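Local coordinates for protein succinyl-CoA:3-ketoacid-coenzyme A transferase subunit B (PDB 3CDK) that probably catalyses the transfer of coenzyme A from succinyl-CoA to a 3-oxo acid, giving a 3-oxoacyl-CoA and succinate, at residues 6-11 and 29-34; 12-17 and 190-195; 46-49 and 53-56; 146-151 and 204-209; 179-184 and 208-213. All coordinates share one frame; numbering follows the deposited sequence.

Contact 1 of 5, residues 6-11 and 29-34; sequences EARKRM and IGMPTL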
# COMPACT_ATOMS: atom_id res chain seq x y z
N GLU B 6 39.82 -0.01 -17.08
CA GLU B 6 39.30 0.64 -18.29
C GLU B 6 38.03 -0.07 -18.78
O GLU B 6 37.08 0.60 -19.19
CB GLU B 6 40.35 0.71 -19.41
CG GLU B 6 41.51 1.67 -19.11
CD GLU B 6 42.74 0.98 -18.49
OE1 GLU B 6 42.57 0.08 -17.64
OE2 GLU B 6 43.87 1.36 -18.85
N ALA B 7 38.01 -1.40 -18.71
CA ALA B 7 36.79 -2.17 -18.97
C ALA B 7 35.63 -1.47 -18.26
O ALA B 7 34.65 -1.05 -18.89
CB ALA B 7 36.94 -3.61 -18.48
N ARG B 8 35.80 -1.32 -16.95
CA ARG B 8 34.85 -0.68 -16.06
C ARG B 8 34.57 0.78 -16.41
O ARG B 8 33.42 1.20 -16.38
CB ARG B 8 35.39 -0.77 -14.64
CG ARG B 8 34.38 -1.14 -13.60
CD ARG B 8 35.02 -2.00 -12.52
NE ARG B 8 34.03 -2.46 -11.55
CZ ARG B 8 34.05 -3.62 -10.90
NH1 ARG B 8 35.04 -4.50 -11.11
NH2 ARG B 8 33.07 -3.91 -10.04
N LYS B 9 35.62 1.54 -16.73
CA LYS B 9 35.45 2.97 -17.02
C LYS B 9 34.76 3.18 -18.36
O LYS B 9 34.01 4.16 -18.55
CB LYS B 9 36.79 3.72 -16.89
CG LYS B 9 37.05 4.88 -17.87
CD LYS B 9 37.83 4.40 -19.11
CE LYS B 9 37.53 5.24 -20.37
NZ LYS B 9 38.41 6.46 -20.51
N ARG B 10 34.99 2.25 -19.29
CA ARG B 10 34.31 2.25 -20.59
C ARG B 10 32.83 1.99 -20.41
O ARG B 10 31.97 2.73 -20.89
CB ARG B 10 34.87 1.15 -21.49
CG ARG B 10 36.14 1.53 -22.22
CD ARG B 10 36.42 0.53 -23.32
NE ARG B 10 37.81 0.60 -23.73
CZ ARG B 10 38.25 0.34 -24.96
NH1 ARG B 10 39.54 0.44 -25.22
NH2 ARG B 10 37.41 -0.03 -25.92
N MET B 11 32.55 0.91 -19.70
CA MET B 11 31.20 0.49 -19.46
C MET B 11 30.42 1.59 -18.76
O MET B 11 29.34 1.95 -19.20
CB MET B 11 31.21 -0.78 -18.64
CG MET B 11 31.66 -1.99 -19.40
SD MET B 11 31.16 -3.47 -18.51
CE MET B 11 32.70 -3.78 -17.62
N ILE B 29 23.01 -2.56 -7.25
CA ILE B 29 24.25 -2.86 -6.52
C ILE B 29 25.36 -3.24 -7.52
O ILE B 29 25.08 -3.86 -8.57
CB ILE B 29 24.02 -4.06 -5.58
CG1 ILE B 29 25.24 -4.32 -4.67
CG2 ILE B 29 23.68 -5.32 -6.39
CD1 ILE B 29 25.21 -3.59 -3.28
N GLY B 30 26.59 -2.89 -7.18
CA GLY B 30 27.72 -3.24 -7.98
C GLY B 30 28.05 -2.10 -8.91
O GLY B 30 27.82 -0.93 -8.60
N MET B 31 28.59 -2.46 -10.06
CA MET B 31 29.09 -1.50 -11.02
C MET B 31 28.14 -0.32 -11.30
O MET B 31 28.61 0.81 -11.45
CB MET B 31 29.49 -2.28 -12.28
CG MET B 31 30.13 -1.49 -13.40
SD MET B 31 31.02 -2.51 -14.63
CE MET B 31 30.38 -4.17 -14.38
N PRO B 32 26.80 -0.55 -11.38
CA PRO B 32 25.95 0.57 -11.75
C PRO B 32 25.92 1.76 -10.79
O PRO B 32 25.61 2.87 -11.21
CB PRO B 32 24.56 -0.04 -11.87
CG PRO B 32 24.80 -1.47 -12.03
CD PRO B 32 26.00 -1.77 -11.19
N THR B 33 26.24 1.54 -9.51
CA THR B 33 26.23 2.65 -8.55
C THR B 33 27.32 3.68 -8.89
O THR B 33 27.22 4.83 -8.50
CB THR B 33 26.36 2.20 -7.07
OG1 THR B 33 27.59 1.49 -6.91
CG2 THR B 33 25.20 1.28 -6.67
N LEU B 34 28.35 3.25 -9.63
CA LEU B 34 29.42 4.15 -10.07
C LEU B 34 28.92 5.25 -11.02
O LEU B 34 29.40 6.37 -10.96
CB LEU B 34 30.58 3.36 -10.68
CG LEU B 34 31.81 3.07 -9.79
CD1 LEU B 34 31.57 3.28 -8.31
CD2 LEU B 34 32.36 1.68 -10.03
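Met31 reaches from its loop into the angle between Arg8 and Met11 of the N-terminal helix, and its side chain carries this contact almost alone. Its CB points at the helix, and with CG anti to the backbone N (chi1 -177°) the chain runs nearly straight out to the sulfur; on the way CG packs against Val12, the next residue of the same helix. SD is the atom that does the work: Met11 CE lies 3.7 Å from Met31 SD, and Arg8 CG lies 3.8 Å from the same sulfur. The chain then bends at its last torsion, and the tip, Met31 CE, comes 4.0 Å from Met11 CE, the two methionines crossing at about a right angle. Arg8 offers its aliphatic part here. Behind the contact Thr33 closes the loop on itself: Thr33 OG1 donates to Gly30 O at 3.0 Å, in the carbonyl plane, and the Thr33 backbone N bonds to that oxygen as well. Met31 also rests on Ile145 of strand 141-145. The arrangement is helix-to-loop packing in an alpha/beta fold, where the turn following parallel strand 24-27 is covered by helix 5-16.

Contact 2 of 5, residues 12-17 and 190-195; sequences VKRAVQ and LTELQD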
# COMPACT_ATOMS: atom_id res chain seq x y z
N VAL B 12 30.99 2.14 -17.69
CA VAL B 12 30.31 3.16 -16.89
C VAL B 12 30.02 4.45 -17.69
O VAL B 12 28.89 4.98 -17.67
CB VAL B 12 31.13 3.47 -15.60
CG1 VAL B 12 30.67 4.75 -14.93
CG2 VAL B 12 31.02 2.30 -14.63
N LYS B 13 31.01 4.91 -18.43
CA LYS B 13 30.86 6.16 -19.16
C LYS B 13 29.76 6.04 -20.23
O LYS B 13 29.01 6.99 -20.47
CB LYS B 13 32.20 6.59 -19.78
CG LYS B 13 32.54 8.08 -19.58
CD LYS B 13 31.35 9.05 -19.88
CE LYS B 13 31.64 10.50 -19.43
NZ LYS B 13 30.39 11.29 -19.09
N ARG B 14 29.65 4.87 -20.84
CA ARG B 14 28.62 4.66 -21.83
C ARG B 14 27.22 4.63 -21.20
O ARG B 14 26.27 5.16 -21.78
CB ARG B 14 28.89 3.38 -22.61
CG ARG B 14 27.86 3.09 -23.71
CD ARG B 14 27.59 4.27 -24.68
NE ARG B 14 26.54 3.90 -25.62
CZ ARG B 14 25.24 3.79 -25.30
NH1 ARG B 14 24.38 3.42 -26.23
NH2 ARG B 14 24.80 4.05 -24.06
N ALA B 15 27.12 4.02 -20.02
CA ALA B 15 25.85 3.94 -19.31
C ALA B 15 25.29 5.33 -18.94
O ALA B 15 24.11 5.58 -19.16
CB ALA B 15 25.98 3.04 -18.05
N VAL B 16 26.15 6.22 -18.43
CA VAL B 16 25.73 7.59 -18.06
C VAL B 16 24.80 8.24 -19.12
O VAL B 16 23.81 8.90 -18.80
CB VAL B 16 26.94 8.52 -17.82
CG1 VAL B 16 26.48 9.92 -17.53
CG2 VAL B 16 27.76 8.04 -16.69
N GLN B 17 25.15 8.04 -20.39
CA GLN B 17 24.36 8.51 -21.51
C GLN B 17 22.91 8.03 -21.56
O GLN B 17 22.14 8.48 -22.40
CB GLN B 17 25.05 8.10 -22.81
CG GLN B 17 26.52 8.43 -22.86
CD GLN B 17 27.14 8.04 -24.18
OE1 GLN B 17 26.42 7.82 -25.16
NE2 GLN B 17 28.46 7.95 -24.21
N LEU B 190 23.55 -6.11 -32.66
CA LEU B 190 24.72 -5.39 -32.26
C LEU B 190 24.59 -4.00 -32.82
O LEU B 190 24.37 -3.82 -34.02
CB LEU B 190 25.97 -6.09 -32.76
CG LEU B 190 27.29 -5.34 -32.72
CD1 LEU B 190 27.64 -4.87 -31.32
CD2 LEU B 190 28.33 -6.27 -33.27
N THR B 191 24.75 -3.02 -31.95
CA THR B 191 24.28 -1.68 -32.25
C THR B 191 25.39 -0.59 -32.25
O THR B 191 25.32 0.37 -33.02
CB THR B 191 23.03 -1.37 -31.36
OG1 THR B 191 22.16 -0.48 -32.04
CG2 THR B 191 23.41 -0.81 -30.00
N GLU B 192 26.38 -0.74 -31.37
CA GLU B 192 27.57 0.12 -31.32
C GLU B 192 28.74 -0.70 -30.82
O GLU B 192 28.59 -1.83 -30.34
CB GLU B 192 27.47 1.30 -30.36
CG GLU B 192 26.10 1.90 -30.06
CD GLU B 192 26.22 3.03 -29.02
OE1 GLU B 192 27.34 3.57 -28.83
OE2 GLU B 192 25.19 3.38 -28.41
N LEU B 193 29.90 -0.07 -30.89
CA LEU B 193 31.16 -0.75 -30.66
C LEU B 193 32.06 0.15 -29.81
O LEU B 193 32.11 1.35 -30.05
CB LEU B 193 31.81 -1.02 -32.01
CG LEU B 193 32.17 -2.43 -32.48
CD1 LEU B 193 31.16 -3.45 -32.06
CD2 LEU B 193 32.32 -2.45 -33.98
N GLN B 194 32.74 -0.44 -28.82
CA GLN B 194 33.76 0.30 -28.08
C GLN B 194 35.04 0.43 -28.90
O GLN B 194 35.18 -0.15 -29.97
CB GLN B 194 34.03 -0.34 -26.74
CG GLN B 194 32.74 -0.51 -25.90
CD GLN B 194 32.46 0.67 -25.00
OE1 GLN B 194 33.10 1.73 -25.11
NE2 GLN B 194 31.53 0.48 -24.09
N ASP B 195 35.99 1.18 -28.36
CA ASP B 195 37.10 1.68 -29.12
C ASP B 195 38.03 0.67 -29.82
O ASP B 195 38.47 0.90 -30.96
CB ASP B 195 37.89 2.66 -28.25
CG ASP B 195 37.29 4.06 -28.27
OD1 ASP B 195 36.11 4.20 -28.66
OD2 ASP B 195 38.01 5.03 -27.90
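Arg14 on the N-terminal helix and Glu192 on strand 187-193 reach for each other from opposite directions and form a salt bridge. The carboxylate lies at the edge of the guanidinium, close to its plane, with the two flat groups turned 32° from each other. Two nitrogens of Arg14 face it. NE makes two weak bonds: Arg14 NE to Glu192 OE1 is long at 3.3 Å but nearly straight (172°), whereas Arg14 NE to Glu192 OE2, at 3.1 Å, is strongly bent. NH1 points at OE2, and the modelled 2.3 Å between Arg14 NH1 and Glu192 OE2 is too short to be taken literally; the salt bridge is clear, but the modelled length is doubtful. The chain of Arg14 leaves the helix with CG anti to the backbone N and then kinks at its second torsion (51°), which swings the guanidinium round to Glu192.

Glu192 sits in a classic beta bulge: it and Thr191 both face Val180 on the neighbouring antiparallel strand.

Further charges gather at the same spot. Arg14 NH2 has a second carboxylate, that of Glu18, and Arg173 brings another guanidinium close to NH1.

Van der Waals packing is slight by comparison. Gln194, its chain bent at the second torsion, brings NE2 within 4.2 Å of Arg14 CB, a touch against the aliphatic root of the arginine. The amide nitrogen itself is bonded to Thr176 O, and both Gln194 and Arg14 lean on Ile175 of strand 173-175.

Contact 3 of 5, residues 46-49 and 53-56; sequences MLQS and LLGI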
# COMPACT_ATOMS: atom_id res chain seq x y z
N MET B 46 16.29 11.97 -10.30
CA MET B 46 16.27 11.52 -8.91
C MET B 46 16.59 10.05 -8.85
O MET B 46 15.98 9.27 -9.55
CB MET B 46 14.93 11.84 -8.25
CG MET B 46 14.60 13.34 -8.15
SD MET B 46 15.21 14.19 -6.67
CE MET B 46 14.05 13.70 -5.40
N LEU B 47 17.58 9.66 -8.05
CA LEU B 47 17.86 8.24 -7.91
C LEU B 47 17.01 7.61 -6.79
O LEU B 47 16.97 8.11 -5.66
CB LEU B 47 19.35 7.98 -7.70
CG LEU B 47 20.44 8.30 -8.75
CD1 LEU B 47 19.95 8.33 -10.22
CD2 LEU B 47 21.20 9.58 -8.41
N GLN B 48 16.32 6.51 -7.13
CA GLN B 48 15.46 5.80 -6.18
C GLN B 48 16.23 4.69 -5.51
O GLN B 48 16.93 3.92 -6.17
CB GLN B 48 14.19 5.26 -6.85
CG GLN B 48 13.07 4.90 -5.88
CD GLN B 48 12.94 3.39 -5.64
OE1 GLN B 48 13.90 2.67 -5.78
NE2 GLN B 48 11.76 2.93 -5.27
N SER B 49 16.12 4.66 -4.19
CA SER B 49 16.68 3.62 -3.38
C SER B 49 15.51 2.87 -2.76
O SER B 49 14.66 3.48 -2.04
CB SER B 49 17.59 4.18 -2.28
OG SER B 49 18.35 3.12 -1.71
N LEU B 53 13.72 5.57 -0.42
CA LEU B 53 14.06 6.94 -0.59
C LEU B 53 14.08 7.23 -2.05
O LEU B 53 14.70 6.48 -2.83
CB LEU B 53 15.40 7.25 0.05
CG LEU B 53 16.27 8.35 -0.58
CD1 LEU B 53 15.86 9.83 -0.23
CD2 LEU B 53 17.72 8.05 -0.23
N LEU B 54 13.37 8.29 -2.43
CA LEU B 54 13.55 8.91 -3.72
C LEU B 54 14.39 10.20 -3.53
O LEU B 54 13.93 11.20 -2.95
CB LEU B 54 12.19 9.18 -4.40
CG LEU B 54 12.26 9.89 -5.77
CD1 LEU B 54 13.05 9.07 -6.77
CD2 LEU B 54 10.90 10.26 -6.38
N GLY B 55 15.64 10.14 -3.98
CA GLY B 55 16.54 11.26 -3.87
C GLY B 55 17.88 10.98 -3.22
O GLY B 55 18.37 11.83 -2.48
N ILE B 56 18.50 9.83 -3.50
CA ILE B 56 19.89 9.57 -3.15
C ILE B 56 20.84 10.74 -3.47
O ILE B 56 20.78 11.34 -4.56
CB ILE B 56 20.45 8.33 -3.87
CG1 ILE B 56 19.56 7.11 -3.62
CG2 ILE B 56 21.87 8.03 -3.38
CD1 ILE B 56 19.84 5.91 -4.50
O HOH W 1 18.73 11.41 -6.32
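The flat peptide group of Leu47 is gripped twice at its carbonyl by the backbone of Gly55 and Ile56. Leu47 O accepts from Gly55 N at 3.0 Å, a donor lying above the carbonyl plane (35° out of it), and from Ile56 N at 3.2 Å, which is tilted only 15° from that plane. Nearer the turn, Ser49 and Leu53 form a regular antiparallel hydrogen-bonded pair: Ser49 N to Leu53 O is 2.7 Å, and Leu53 N to Ser49 O is 2.8 Å and in the carbonyl plane. At the other end a water fills in for a direct bond, accepting from Leu47 N and donating to Ile56 O.

Gln48 and Leu54, a non-hydrogen-bonded pair, point to one face of the hairpin, Ser49 and Leu53 to the other. On the first, Leu54 CD1 packs 3.7 Å from Met46 CB and also against Gln48 CB; the flat amide of Gln48 is held through its oxygen by Asn26. Beyond the corner at Leu54, Ile56 folds back over the hairpin. With CG1 anti to its carbonyl carbon (chi1 -55°), Ile56 CD1 comes 3.6 Å from Ser49 CB, and the same methyl lies 3.8 Å from Leu47 CB. An alanine here is likely to open a gap beside Leu47 and Ser49, since CG1 and CD1 supply most of that packing. Another subunit packs an apolar side chain on Met46 and Leu54.

This is a tight beta hairpin whose turn carries Glu50, the predicted active-site glutamate; the run Ser-Glu-Asn-Gly that starts at Ser49 belongs to the signature of this CoA-transferase family.

Contact 4 of 5, residues 146-151 and 204-209; sequences MEHVNK and EKTEAD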
# COMPACT_ATOMS: atom_id res chain seq x y z
N MET B 146 27.94 -5.07 -18.21
CA MET B 146 28.60 -6.31 -17.86
C MET B 146 29.88 -6.52 -18.68
O MET B 146 29.90 -6.21 -19.88
CB MET B 146 27.62 -7.46 -18.10
CG MET B 146 28.08 -8.82 -17.61
SD MET B 146 26.78 -10.04 -17.95
CE MET B 146 26.83 -10.17 -19.75
N GLU B 147 30.94 -7.02 -18.03
CA GLU B 147 32.14 -7.44 -18.74
C GLU B 147 31.71 -8.54 -19.71
O GLU B 147 30.88 -9.39 -19.37
CB GLU B 147 33.25 -7.90 -17.79
CG GLU B 147 34.53 -7.08 -17.94
CD GLU B 147 35.81 -7.91 -18.10
OE1 GLU B 147 36.43 -8.24 -17.06
OE2 GLU B 147 36.24 -8.20 -19.27
N HIS B 148 32.22 -8.47 -20.92
CA HIS B 148 31.80 -9.35 -22.00
C HIS B 148 32.25 -10.79 -21.75
O HIS B 148 31.53 -11.73 -22.07
CB HIS B 148 32.41 -8.83 -23.31
CG HIS B 148 31.66 -9.22 -24.54
ND1 HIS B 148 30.76 -8.37 -25.16
CD2 HIS B 148 31.68 -10.35 -25.28
CE1 HIS B 148 30.26 -8.97 -26.23
NE2 HIS B 148 30.80 -10.17 -26.33
N VAL B 149 33.44 -10.92 -21.15
CA VAL B 149 34.17 -12.17 -20.97
C VAL B 149 34.54 -12.35 -19.50
O VAL B 149 34.85 -11.37 -18.81
CB VAL B 149 35.43 -12.16 -21.86
CG1 VAL B 149 36.42 -13.22 -21.46
CG2 VAL B 149 35.05 -12.38 -23.32
N ASN B 150 34.50 -13.60 -19.03
CA ASN B 150 34.90 -13.96 -17.65
C ASN B 150 36.42 -14.24 -17.55
O ASN B 150 37.12 -14.27 -18.57
CB ASN B 150 34.08 -15.16 -17.14
CG ASN B 150 34.49 -16.51 -17.77
OD1 ASN B 150 35.52 -16.62 -18.45
ND2 ASN B 150 33.68 -17.53 -17.54
N LYS B 151 36.91 -14.46 -16.33
CA LYS B 151 38.35 -14.71 -16.09
C LYS B 151 38.90 -15.81 -16.99
O LYS B 151 39.93 -15.64 -17.63
CB LYS B 151 38.66 -15.07 -14.62
CG LYS B 151 37.47 -15.06 -13.63
CD LYS B 151 36.57 -13.82 -13.73
CE LYS B 151 35.17 -14.19 -13.29
NZ LYS B 151 34.17 -13.23 -13.80
N GLU B 204 33.61 -13.60 -32.51
CA GLU B 204 34.54 -14.47 -31.82
C GLU B 204 34.22 -14.50 -30.32
O GLU B 204 34.28 -15.55 -29.68
CB GLU B 204 35.99 -14.05 -32.05
CG GLU B 204 36.53 -14.47 -33.43
CD GLU B 204 37.82 -13.74 -33.88
OE1 GLU B 204 38.26 -12.78 -33.20
OE2 GLU B 204 38.39 -14.12 -34.93
N LYS B 205 33.84 -13.37 -29.77
CA LYS B 205 33.70 -13.30 -28.33
C LYS B 205 32.27 -13.50 -27.79
O LYS B 205 32.05 -13.29 -26.61
CB LYS B 205 34.35 -12.02 -27.80
CG LYS B 205 35.86 -12.14 -27.76
CD LYS B 205 36.54 -10.95 -27.10
CE LYS B 205 38.03 -11.06 -27.29
NZ LYS B 205 38.66 -9.81 -26.83
N THR B 206 31.33 -13.91 -28.64
CA THR B 206 29.91 -13.99 -28.26
C THR B 206 29.29 -15.33 -28.60
O THR B 206 29.46 -15.84 -29.70
CB THR B 206 29.10 -12.89 -28.91
OG1 THR B 206 29.65 -11.63 -28.53
CG2 THR B 206 27.66 -12.94 -28.47
N GLU B 207 28.57 -15.91 -27.64
CA GLU B 207 27.93 -17.19 -27.86
C GLU B 207 26.53 -16.98 -28.40
O GLU B 207 26.04 -17.78 -29.20
CB GLU B 207 27.84 -17.98 -26.57
CG GLU B 207 29.12 -17.99 -25.76
CD GLU B 207 29.42 -19.36 -25.14
OE1 GLU B 207 30.35 -20.02 -25.70
OE2 GLU B 207 28.74 -19.76 -24.14
N ALA B 208 25.89 -15.91 -27.95
CA ALA B 208 24.61 -15.48 -28.49
C ALA B 208 24.61 -15.26 -30.02
O ALA B 208 25.65 -14.97 -30.61
CB ALA B 208 24.18 -14.22 -27.81
N ASP B 209 23.43 -15.41 -30.62
CA ASP B 209 23.12 -14.98 -31.99
C ASP B 209 22.59 -13.55 -32.02
O ASP B 209 21.67 -13.19 -31.25
CB ASP B 209 22.00 -15.82 -32.58
CG ASP B 209 22.49 -17.02 -33.32
OD1 ASP B 209 23.70 -17.32 -33.22
OD2 ASP B 209 21.66 -17.65 -34.02
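His148 meets Thr206 and Lys205 along the edge of its imidazole, and this is the close-packed half of the contact. His148 NE2 donates to Thr206 OG1 at 2.9 Å, with an angle of 157° at the hydrogen and the oxygen only 4° out of the ring plane. Next along the same edge, His148 CD2 sits 3.2 Å from Lys205 O, with that oxygen near the ring plane. CG of the histidine is anti to the backbone N (chi1 -155°), which sends the ring straight across to the other loop. Its remaining nitrogen, ND1, is bonded to Thr176, so both ring nitrogens are held and the rotation of the imidazole is fixed. Thr206 OG1 is shared too, being bonded to Val202 O in the last turn of helix 199-204. A phenylalanine in place of His148 would probably leave Thr206 OG1 and Thr176 without their nitrogen partners.

The other half is thin. Val149 approaches Lys205 only through a methyl, Val149 CG2 lying 4.3 Å from Lys205 CD, and the lysine then runs out extended, away from the loop, to a salt bridge with Glu201 on the helix. Neither Val149 nor Lys205 is fully buried.

Lys205 is where the chain leaves the helix. The contact is thus a loop-to-loop junction, in which the segment following strand 141-145 packs against the residues just past helix 199-204, chiefly through His148.

Contact 5 of 5, residues 179-184 and 208-213; sequences AVFDFV and ADFAVS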
# COMPACT_ATOMS: atom_id res chain seq x y z
N ALA B 179 30.94 -3.87 -26.50
CA ALA B 179 29.83 -3.66 -27.41
C ALA B 179 28.60 -3.10 -26.76
O ALA B 179 28.45 -3.13 -25.53
CB ALA B 179 29.48 -4.94 -28.12
N VAL B 180 27.70 -2.59 -27.60
CA VAL B 180 26.37 -2.28 -27.15
C VAL B 180 25.38 -3.12 -27.97
O VAL B 180 25.52 -3.23 -29.21
CB VAL B 180 26.05 -0.80 -27.31
CG1 VAL B 180 24.73 -0.46 -26.56
CG2 VAL B 180 27.20 0.03 -26.80
N PHE B 181 24.40 -3.70 -27.26
CA PHE B 181 23.37 -4.55 -27.87
C PHE B 181 22.00 -4.07 -27.52
O PHE B 181 21.75 -3.72 -26.38
CB PHE B 181 23.48 -5.99 -27.36
CG PHE B 181 24.68 -6.73 -27.86
CD1 PHE B 181 24.68 -7.32 -29.14
CD2 PHE B 181 25.82 -6.86 -27.06
CE1 PHE B 181 25.78 -8.02 -29.60
CE2 PHE B 181 26.93 -7.55 -27.52
CZ PHE B 181 26.91 -8.13 -28.78
N ASP B 182 21.09 -4.08 -28.49
CA ASP B 182 19.67 -3.75 -28.29
C ASP B 182 18.86 -5.03 -28.43
O ASP B 182 19.26 -5.94 -29.17
CB ASP B 182 19.17 -2.74 -29.33
CG ASP B 182 19.65 -1.29 -29.07
OD1 ASP B 182 20.37 -1.03 -28.08
OD2 ASP B 182 19.26 -0.40 -29.87
N PHE B 183 17.74 -5.12 -27.72
CA PHE B 183 16.81 -6.22 -27.90
C PHE B 183 15.45 -5.69 -28.35
O PHE B 183 14.90 -4.78 -27.73
CB PHE B 183 16.66 -7.05 -26.62
CG PHE B 183 17.96 -7.63 -26.11
CD1 PHE B 183 18.84 -6.86 -25.32
CD2 PHE B 183 18.30 -8.95 -26.37
CE1 PHE B 183 20.03 -7.38 -24.85
CE2 PHE B 183 19.49 -9.48 -25.88
CZ PHE B 183 20.36 -8.69 -25.12
N VAL B 184 14.91 -6.23 -29.44
CA VAL B 184 13.56 -5.87 -29.86
C VAL B 184 12.76 -7.12 -30.16
O VAL B 184 12.90 -7.74 -31.24
CB VAL B 184 13.51 -4.92 -31.08
CG1 VAL B 184 12.65 -3.71 -30.73
CG2 VAL B 184 14.93 -4.49 -31.53
N ALA B 208 25.89 -15.91 -27.95
CA ALA B 208 24.61 -15.48 -28.49
C ALA B 208 24.61 -15.26 -30.02
O ALA B 208 25.65 -14.97 -30.61
CB ALA B 208 24.18 -14.22 -27.81
N ASP B 209 23.43 -15.41 -30.62
CA ASP B 209 23.12 -14.98 -31.99
C ASP B 209 22.59 -13.55 -32.02
O ASP B 209 21.67 -13.19 -31.25
CB ASP B 209 22.00 -15.82 -32.58
CG ASP B 209 22.49 -17.02 -33.32
OD1 ASP B 209 23.70 -17.32 -33.22
OD2 ASP B 209 21.66 -17.65 -34.02
N PHE B 210 23.13 -12.77 -32.93
CA PHE B 210 22.66 -11.43 -33.10
C PHE B 210 22.66 -10.99 -34.55
O PHE B 210 23.51 -11.39 -35.34
CB PHE B 210 23.48 -10.47 -32.25
CG PHE B 210 24.96 -10.62 -32.43
CD1 PHE B 210 25.62 -9.98 -33.50
CD2 PHE B 210 25.71 -11.37 -31.53
CE1 PHE B 210 27.00 -10.10 -33.66
CE2 PHE B 210 27.10 -11.50 -31.69
CZ PHE B 210 27.75 -10.86 -32.76
N ALA B 211 21.68 -10.16 -34.89
CA ALA B 211 21.72 -9.37 -36.10
C ALA B 211 22.74 -8.25 -35.91
O ALA B 211 22.90 -7.72 -34.81
CB ALA B 211 20.34 -8.78 -36.39
N VAL B 212 23.47 -7.90 -36.95
CA VAL B 212 24.21 -6.66 -36.83
C VAL B 212 23.42 -5.53 -37.46
O VAL B 212 22.92 -5.66 -38.58
CB VAL B 212 25.72 -6.76 -37.15
CG1 VAL B 212 26.09 -8.14 -37.67
CG2 VAL B 212 26.18 -5.63 -38.02
N SER B 213 23.27 -4.45 -36.70
CA SER B 213 22.47 -3.31 -37.09
C SER B 213 22.85 -2.77 -38.44
O SER B 213 24.00 -2.88 -38.91
CB SER B 213 22.58 -2.21 -36.05
OG SER B 213 21.89 -1.05 -36.48
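Phe181 and Phe210 meet obliquely, ring against ring, and carry the whole contact. Their planes stand 59° apart and the ring centres are 5.4 Å from each other, an inclination between a parallel and a perpendicular pair. Seen from Phe210, the approach is over a face: Phe181 CE1 hangs 3.8 Å above the Phe210 plane, displaced from the middle toward the rim, so that Phe181 CE1 is 3.9 Å from both Phe210 CG and Phe210 CD2. A single corner of Phe181 therefore does the touching, while the rest of its ring tilts off.

The torsions explain the meeting. Phe181 holds CG anti to its carbonyl carbon (chi1 -70°), and Phe210 keeps its own CG between the backbone N and the carbonyl carbon (chi1 50°), bringing its face round to the other strand. The two backbones stay well apart, the CA atoms of Phe181 and Phe210 being 8.7 Å from each other, because strand 187-193 runs between them in the sheet, antiparallel to 179-184 and parallel to 211-212. The rings thus bridge over an intervening strand.

Met188 of that middle strand touches both rings, and so does Val202 of helix 199-204. Phe210 also meets the ring of Tyr203, with the planes much closer to parallel, and Phe181 is neighboured by His148.

With carbon meeting carbon alone, the pairing rests on dispersion and the exclusion of water: it joins the strand 179-184 to the segment leading into 211-212, two positions over in the sheet, by shape and with no polar directionality.

Contact 3 is the most buried of the five and stands apart, about 31 Å between centres from contact 5; it is backbone hydrogen bonding near the predicted active site, with other subunits against it. The other four are only partly buried, and they are linked by touches: 1 with 2 and 4, 2 with 5, 4 with 5. Contacts 1 and 2 both use helix 5-16, the first through sulfur and methyl packing, the second through charge. Contacts 2 and 5 join at neighbouring strands of one sheet, while contacts 4 and 5 share Ala208 and Asp209. Chemistry follows place: rings pair beside helix 199-204, one directed bond ties two loops, and a salt bridge links helix to strand.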